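Local coordinates for UDP-N-acetylenolpyruvoylglucosamine reductase (PDB 3TX1), which catalyses the FAD- and NADPH-dependent reduction of UDP-N-acetylenolpyruvoylglucosamine to UDP-N-acetylmuramate, a step in peptidoglycan biosynthesis, at residues A[244-258]-A[303-315]. Sequence-based numbering, arbitrary orientation.
Sequences SVFKRPPGHFAGKLI and VREKFDVELETEV. With SO4 (sulfate ion), chain F.
Phe246 and Thr313 face each other as the non-hydrogen-bonded pair of a single antiparallel bridge, their CA atoms 4.2 Å apart, flanked by the bonds from Lys247 N to Glu312 O (2.8 Å) and from Glu314 N to Val245 O (2.9 Å). The Phe246 ring packs beside the bridge between Leu311 and Val245. Leu311 CB makes a CH-pi contact 3.9 Å from the ring centroid and Leu311 CD1 lies over the centre of the same face; Val245 CG1 sits on the opposite face, toward its rim, and Glu312 O meets the edge in plane. Val299 and Ile296 of helix 289-307 also touch this phenylalanine.

Farther from the bridge the contact becomes mainly apolar. Leu311 CD2 fits between Pro249 CG and Leu257 CD1, while its CD1 branch touches Ile258 CG1. Leu257 CD1 also lies 3.9 Å from Val309 CG1, and its CD2 approaches Phe307 CD1. A sulfate, probably from the crystallisation liquor, is held weakly by Ala254 N and Gly255 N at the start of helix 254-260. On the outer side the extended Lys247 chain runs over Thr313 O, its CE 3.3 Å from that oxygen; its NZ, 5.4 Å from Glu314 OE2 and 5.6 Å from Glu312 OE1, may feel their charge but forms no salt bridge with either.

Two directional backbone bonds thus set the register beside Ser244 and Glu314, both predicted active-site residues, and apolar packing joins helix 254-260 to the end of helix 289-307 and the extended 309-311. The bridge fixes the backbone at Glu314, whose side chain lies near Arg194 and the flavin and hydrogen-bonds through OE1 to a glycerol, probably also from the liquor, consistent with a place in the active site.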
loop_
_atom_site.group_PDB
_atom_site.type_symbol
_atom_site.label_atom_id
_atom_site.label_comp_id
_atom_site.label_asym_id
_atom_site.label_seq_id
_atom_site.Cartn_x
_atom_site.Cartn_y
_atom_site.Cartn_z
ATOM N N SER A 244 2.001 -3.795 -9.875
ATOM C CA SER A 244 1.399 -4.413 -10.988
ATOM C C SER A 244 0.033 -3.720 -10.933
ATOM O O SER A 244 -0.638 -3.758 -9.919
ATOM C CB SER A 244 1.293 -5.912 -10.730
ATOM O OG SER A 244 1.300 -6.657 -11.937
ATOM N N VAL A 245 -0.329 -3.026 -11.999
ATOM C CA VAL A 245 -1.588 -2.303 -12.093
ATOM C C VAL A 245 -2.860 -3.188 -12.103
ATOM O O VAL A 245 -3.881 -2.776 -11.617
ATOM C CB VAL A 245 -1.568 -1.365 -13.353
ATOM C CG1 VAL A 245 -2.958 -0.856 -13.696
ATOM C CG2 VAL A 245 -0.645 -0.173 -13.159
ATOM N N PHE A 246 -2.801 -4.400 -12.643
ATOM C CA PHE A 246 -4.010 -5.227 -12.791
ATOM C C PHE A 246 -3.988 -6.582 -12.091
ATOM O O PHE A 246 -2.951 -7.186 -11.960
ATOM C CB PHE A 246 -4.270 -5.491 -14.294
ATOM C CG PHE A 246 -4.560 -4.250 -15.094
ATOM C CD1 PHE A 246 -3.564 -3.627 -15.815
ATOM C CD2 PHE A 246 -5.838 -3.696 -15.109
ATOM C CE1 PHE A 246 -3.838 -2.482 -16.538
ATOM C CE2 PHE A 246 -6.129 -2.545 -15.824
ATOM C CZ PHE A 246 -5.128 -1.938 -16.547
ATOM N N LYS A 247 -5.145 -7.095 -11.699
ATOM C CA LYS A 247 -5.199 -8.445 -11.148
ATOM C C LYS A 247 -4.892 -9.394 -12.303
ATOM O O LYS A 247 -4.951 -9.013 -13.463
ATOM C CB LYS A 247 -6.591 -8.746 -10.582
ATOM C CG LYS A 247 -7.111 -7.660 -9.660
ATOM C CD LYS A 247 -8.476 -7.974 -9.060
ATOM C CE LYS A 247 -8.831 -6.955 -7.977
ATOM N NZ LYS A 247 -9.967 -7.399 -7.117
ATOM N N ARG A 248 -4.571 -10.639 -12.016
ATOM C CA ARG A 248 -4.273 -11.544 -13.115
ATOM C C ARG A 248 -5.581 -12.188 -13.633
ATOM O O ARG A 248 -6.293 -12.866 -12.882
ATOM C CB ARG A 248 -3.209 -12.569 -12.706
ATOM C CG ARG A 248 -2.644 -13.406 -13.847
ATOM C CD ARG A 248 -1.876 -14.630 -13.334
ATOM N NE ARG A 248 -0.433 -14.474 -13.026
ATOM C CZ ARG A 248 0.105 -13.781 -12.011
ATOM N NH1 ARG A 248 -0.651 -13.045 -11.199
ATOM N NH2 ARG A 248 1.429 -13.779 -11.840
ATOM N N PRO A 249 -5.866 -11.985 -14.915
ATOM C CA PRO A 249 -7.034 -12.601 -15.552
ATOM C C PRO A 249 -6.862 -14.113 -15.662
ATOM O O PRO A 249 -5.783 -14.587 -16.016
ATOM C CB PRO A 249 -7.041 -11.970 -16.945
ATOM C CG PRO A 249 -5.612 -11.640 -17.210
ATOM C CD PRO A 249 -5.030 -11.251 -15.880
ATOM N N PRO A 250 -7.920 -14.856 -15.358
ATOM C CA PRO A 250 -7.873 -16.322 -15.385
ATOM C C PRO A 250 -6.959 -16.789 -16.514
ATOM O O PRO A 250 -7.242 -16.537 -17.685
ATOM C CB PRO A 250 -9.336 -16.709 -15.615
ATOM C CG PRO A 250 -10.115 -15.583 -15.026
ATOM C CD PRO A 250 -9.301 -14.345 -15.284
ATOM N N GLY A 251 -5.873 -17.471 -16.157
ATOM C CA GLY A 251 -5.000 -18.107 -17.125
ATOM C C GLY A 251 -4.350 -17.219 -18.164
ATOM O O GLY A 251 -4.214 -17.580 -19.326
ATOM N N HIS A 252 -3.943 -16.038 -17.739
ATOM C CA HIS A 252 -3.316 -15.116 -18.624
ATOM C C HIS A 252 -2.406 -14.363 -17.785
ATOM O O HIS A 252 -2.631 -14.234 -16.586
ATOM C CB HIS A 252 -4.332 -14.144 -19.129
ATOM C CG HIS A 252 -4.885 -14.487 -20.466
ATOM N ND1 HIS A 252 -4.122 -14.632 -21.534
ATOM C CD2 HIS A 252 -6.182 -14.677 -20.882
ATOM C CE1 HIS A 252 -4.886 -14.919 -22.585
ATOM N NE2 HIS A 252 -6.144 -14.943 -22.183
ATOM N N PHE A 253 -1.378 -13.798 -18.369
ATOM C CA PHE A 253 -0.613 -12.866 -17.572
ATOM C C PHE A 253 -1.035 -11.465 -17.956
ATOM O O PHE A 253 -1.275 -11.195 -19.128
ATOM C CB PHE A 253 0.888 -13.122 -17.688
ATOM C CG PHE A 253 1.343 -14.196 -16.776
ATOM C CD1 PHE A 253 1.298 -15.518 -17.169
ATOM C CD2 PHE A 253 1.724 -13.897 -15.479
ATOM C CE1 PHE A 253 1.665 -16.527 -16.298
ATOM C CE2 PHE A 253 2.088 -14.901 -14.601
ATOM C CZ PHE A 253 2.058 -16.218 -15.010
ATOM N N ALA A 254 -1.217 -10.598 -16.971
ATOM C CA ALA A 254 -1.552 -9.209 -17.265
ATOM C C ALA A 254 -0.537 -8.638 -18.256
ATOM O O ALA A 254 -0.882 -8.240 -19.385
ATOM C CB ALA A 254 -1.519 -8.401 -15.999
ATOM N N GLY A 255 0.729 -8.656 -17.847
ATOM C CA GLY A 255 1.808 -8.127 -18.658
ATOM C C GLY A 255 1.807 -8.647 -20.071
ATOM O O GLY A 255 2.003 -7.883 -21.020
ATOM N N LYS A 256 1.572 -9.947 -20.216
ATOM C CA LYS A 256 1.680 -10.568 -21.525
ATOM C C LYS A 256 0.599 -10.055 -22.421
ATOM O O LYS A 256 0.878 -9.751 -23.572
ATOM C CB LYS A 256 1.624 -12.087 -21.440
ATOM C CG LYS A 256 2.120 -12.816 -22.677
ATOM C CD LYS A 256 3.633 -12.654 -22.860
ATOM C CE LYS A 256 4.255 -13.817 -23.633
ATOM N NZ LYS A 256 3.694 -13.978 -25.006
ATOM N N LEU A 257 -0.634 -9.965 -21.905
ATOM C CA LEU A 257 -1.765 -9.433 -22.683
ATOM C C LEU A 257 -1.465 -7.995 -23.126
ATOM O O LEU A 257 -1.587 -7.614 -24.294
ATOM C CB LEU A 257 -3.009 -9.390 -21.820
ATOM C CG LEU A 257 -3.899 -10.609 -21.652
ATOM C CD1 LEU A 257 -4.906 -10.278 -20.572
ATOM C CD2 LEU A 257 -4.614 -10.924 -22.953
ATOM N N ILE A 258 -1.050 -7.193 -22.162
ATOM C CA ILE A 258 -0.773 -5.842 -22.456
ATOM C C ILE A 258 0.256 -5.790 -23.580
ATOM O O ILE A 258 0.044 -5.128 -24.602
ATOM C CB ILE A 258 -0.342 -5.107 -21.183
ATOM C CG1 ILE A 258 -1.496 -5.189 -20.198
ATOM C CG2 ILE A 258 0.019 -3.673 -21.497
ATOM C CD1 ILE A 258 -1.326 -4.428 -18.892
ATOM N N VAL A 303 -7.176 -3.815 -24.606
ATOM C CA VAL A 303 -7.080 -5.229 -24.378
ATOM C C VAL A 303 -8.386 -5.933 -24.625
ATOM O O VAL A 303 -8.384 -7.027 -25.182
ATOM C CB VAL A 303 -6.540 -5.568 -22.990
ATOM C CG1 VAL A 303 -6.641 -7.057 -22.753
ATOM C CG2 VAL A 303 -5.104 -5.104 -22.925
ATOM N N ARG A 304 -9.502 -5.322 -24.244
ATOM C CA ARG A 304 -10.748 -6.034 -24.401
ATOM C C ARG A 304 -11.157 -6.065 -25.887
ATOM O O ARG A 304 -11.956 -6.898 -26.324
ATOM C CB ARG A 304 -11.815 -5.521 -23.436
ATOM C CG ARG A 304 -12.883 -4.652 -24.013
ATOM C CD ARG A 304 -13.951 -4.293 -22.969
ATOM N NE ARG A 304 -13.689 -3.007 -22.301
ATOM C CZ ARG A 304 -13.075 -2.854 -21.125
ATOM N NH1 ARG A 304 -12.894 -1.618 -20.634
ATOM N NH2 ARG A 304 -12.662 -3.918 -20.434
ATOM N N GLU A 305 -10.553 -5.200 -26.691
ATOM C CA GLU A 305 -10.885 -5.203 -28.099
ATOM C C GLU A 305 -10.138 -6.252 -28.869
ATOM O O GLU A 305 -10.694 -6.830 -29.787
ATOM C CB GLU A 305 -10.712 -3.832 -28.713
ATOM C CG GLU A 305 -11.783 -2.877 -28.242
ATOM C CD GLU A 305 -11.525 -1.446 -28.669
ATOM O OE1 GLU A 305 -10.657 -1.205 -29.563
ATOM O OE2 GLU A 305 -12.197 -0.551 -28.093
ATOM N N LYS A 306 -8.905 -6.533 -28.472
ATOM C CA LYS A 306 -8.089 -7.529 -29.156
ATOM C C LYS A 306 -8.309 -8.936 -28.650
ATOM O O LYS A 306 -8.154 -9.871 -29.407
ATOM C CB LYS A 306 -6.602 -7.237 -28.978
ATOM C CG LYS A 306 -6.173 -5.804 -29.254
ATOM C CD LYS A 306 -6.185 -5.433 -30.725
ATOM C CE LYS A 306 -5.568 -4.058 -30.909
ATOM N NZ LYS A 306 -4.157 -3.959 -30.437
ATOM N N PHE A 307 -8.652 -9.103 -27.377
ATOM C CA PHE A 307 -8.760 -10.453 -26.797
ATOM C C PHE A 307 -10.031 -10.735 -26.000
ATOM O O PHE A 307 -10.242 -11.843 -25.537
ATOM C CB PHE A 307 -7.536 -10.751 -25.902
ATOM C CG PHE A 307 -6.218 -10.644 -26.617
ATOM C CD1 PHE A 307 -5.381 -9.545 -26.404
ATOM C CD2 PHE A 307 -5.817 -11.623 -27.527
ATOM C CE1 PHE A 307 -4.168 -9.426 -27.084
ATOM C CE2 PHE A 307 -4.603 -11.509 -28.206
ATOM C CZ PHE A 307 -3.776 -10.409 -27.986
ATOM N N ASP A 308 -10.868 -9.731 -25.823
ATOM C CA ASP A 308 -12.087 -9.913 -25.040
ATOM C C ASP A 308 -11.812 -10.341 -23.612
ATOM O O ASP A 308 -12.477 -11.244 -23.097
ATOM C CB ASP A 308 -13.024 -10.939 -25.667
ATOM C CG ASP A 308 -14.342 -11.060 -24.894
ATOM O OD1 ASP A 308 -14.755 -10.061 -24.231
ATOM O OD2 ASP A 308 -14.962 -12.150 -24.945
ATOM N N VAL A 309 -10.841 -9.702 -22.977
ATOM C CA VAL A 309 -10.510 -10.046 -21.624
ATOM C C VAL A 309 -10.613 -8.777 -20.804
ATOM O O VAL A 309 -10.113 -7.737 -21.228
ATOM C CB VAL A 309 -9.082 -10.618 -21.545
ATOM C CG1 VAL A 309 -8.724 -10.993 -20.114
ATOM C CG2 VAL A 309 -8.906 -11.811 -22.472
ATOM N N GLU A 310 -11.266 -8.878 -19.639
ATOM C CA GLU A 310 -11.460 -7.777 -18.684
ATOM C C GLU A 310 -10.296 -7.612 -17.735
ATOM O O GLU A 310 -10.139 -8.402 -16.797
ATOM C CB GLU A 310 -12.669 -8.049 -17.797
ATOM C CG GLU A 310 -14.017 -7.988 -18.469
ATOM C CD GLU A 310 -14.475 -6.577 -18.800
ATOM O OE1 GLU A 310 -15.728 -6.343 -18.787
ATOM O OE2 GLU A 310 -13.593 -5.718 -19.054
ATOM N N LEU A 311 -9.489 -6.581 -17.923
ATOM C CA LEU A 311 -8.417 -6.366 -16.966
ATOM C C LEU A 311 -8.986 -5.551 -15.835
ATOM O O LEU A 311 -9.504 -4.467 -16.047
ATOM C CB LEU A 311 -7.212 -5.682 -17.596
ATOM C CG LEU A 311 -6.350 -6.553 -18.499
ATOM C CD1 LEU A 311 -5.345 -5.690 -19.227
ATOM C CD2 LEU A 311 -5.648 -7.650 -17.712
ATOM N N GLU A 312 -8.947 -6.093 -14.635
ATOM C CA GLU A 312 -9.478 -5.371 -13.501
ATOM C C GLU A 312 -8.333 -4.861 -12.684
ATOM O O GLU A 312 -7.309 -5.549 -12.530
ATOM C CB GLU A 312 -10.451 -6.257 -12.750
ATOM C CG GLU A 312 -11.567 -6.619 -13.724
ATOM C CD GLU A 312 -12.665 -7.510 -13.177
ATOM O OE1 GLU A 312 -12.467 -8.131 -12.084
ATOM O OE2 GLU A 312 -13.727 -7.587 -13.875
ATOM N N THR A 313 -8.449 -3.629 -12.225
ATOM C CA THR A 313 -7.338 -3.045 -11.504
ATOM C C THR A 313 -7.070 -3.751 -10.161
ATOM O O THR A 313 -7.994 -4.193 -9.476
ATOM C CB THR A 313 -7.568 -1.549 -11.246
ATOM O OG1 THR A 313 -8.827 -1.384 -10.610
ATOM C CG2 THR A 313 -7.596 -0.762 -12.521
ATOM N N GLU A 314 -5.803 -3.911 -9.826
ATOM C CA GLU A 314 -5.413 -4.403 -8.528
ATOM C C GLU A 314 -5.253 -3.143 -7.682
ATOM O O GLU A 314 -5.851 -3.032 -6.620
ATOM C CB GLU A 314 -4.130 -5.253 -8.626
ATOM C CG GLU A 314 -3.165 -5.268 -7.424
ATOM C CD GLU A 314 -3.663 -5.986 -6.164
ATOM O OE1 GLU A 314 -2.815 -6.488 -5.369
ATOM O OE2 GLU A 314 -4.887 -6.052 -5.938
ATOM N N VAL A 315 -4.494 -2.178 -8.185
ATOM C CA VAL A 315 -4.282 -0.892 -7.534
ATOM C C VAL A 315 -5.613 -0.174 -7.162
ATOM O O VAL A 315 -6.589 -0.205 -7.939
ATOM C CB VAL A 315 -3.463 -0.011 -8.489
ATOM C CG1 VAL A 315 -4.304 0.388 -9.707
ATOM C CG2 VAL A 315 -2.970 1.235 -7.787
HETATM S S SO4 F . 1.945 -10.385 -14.636
HETATM O O1 SO4 F . 2.768 -10.715 -13.449
HETATM O O2 SO4 F . 2.717 -10.668 -15.873
HETATM O O3 SO4 F . 0.684 -11.170 -14.638
HETATM O O4 SO4 F . 1.588 -8.944 -14.593
#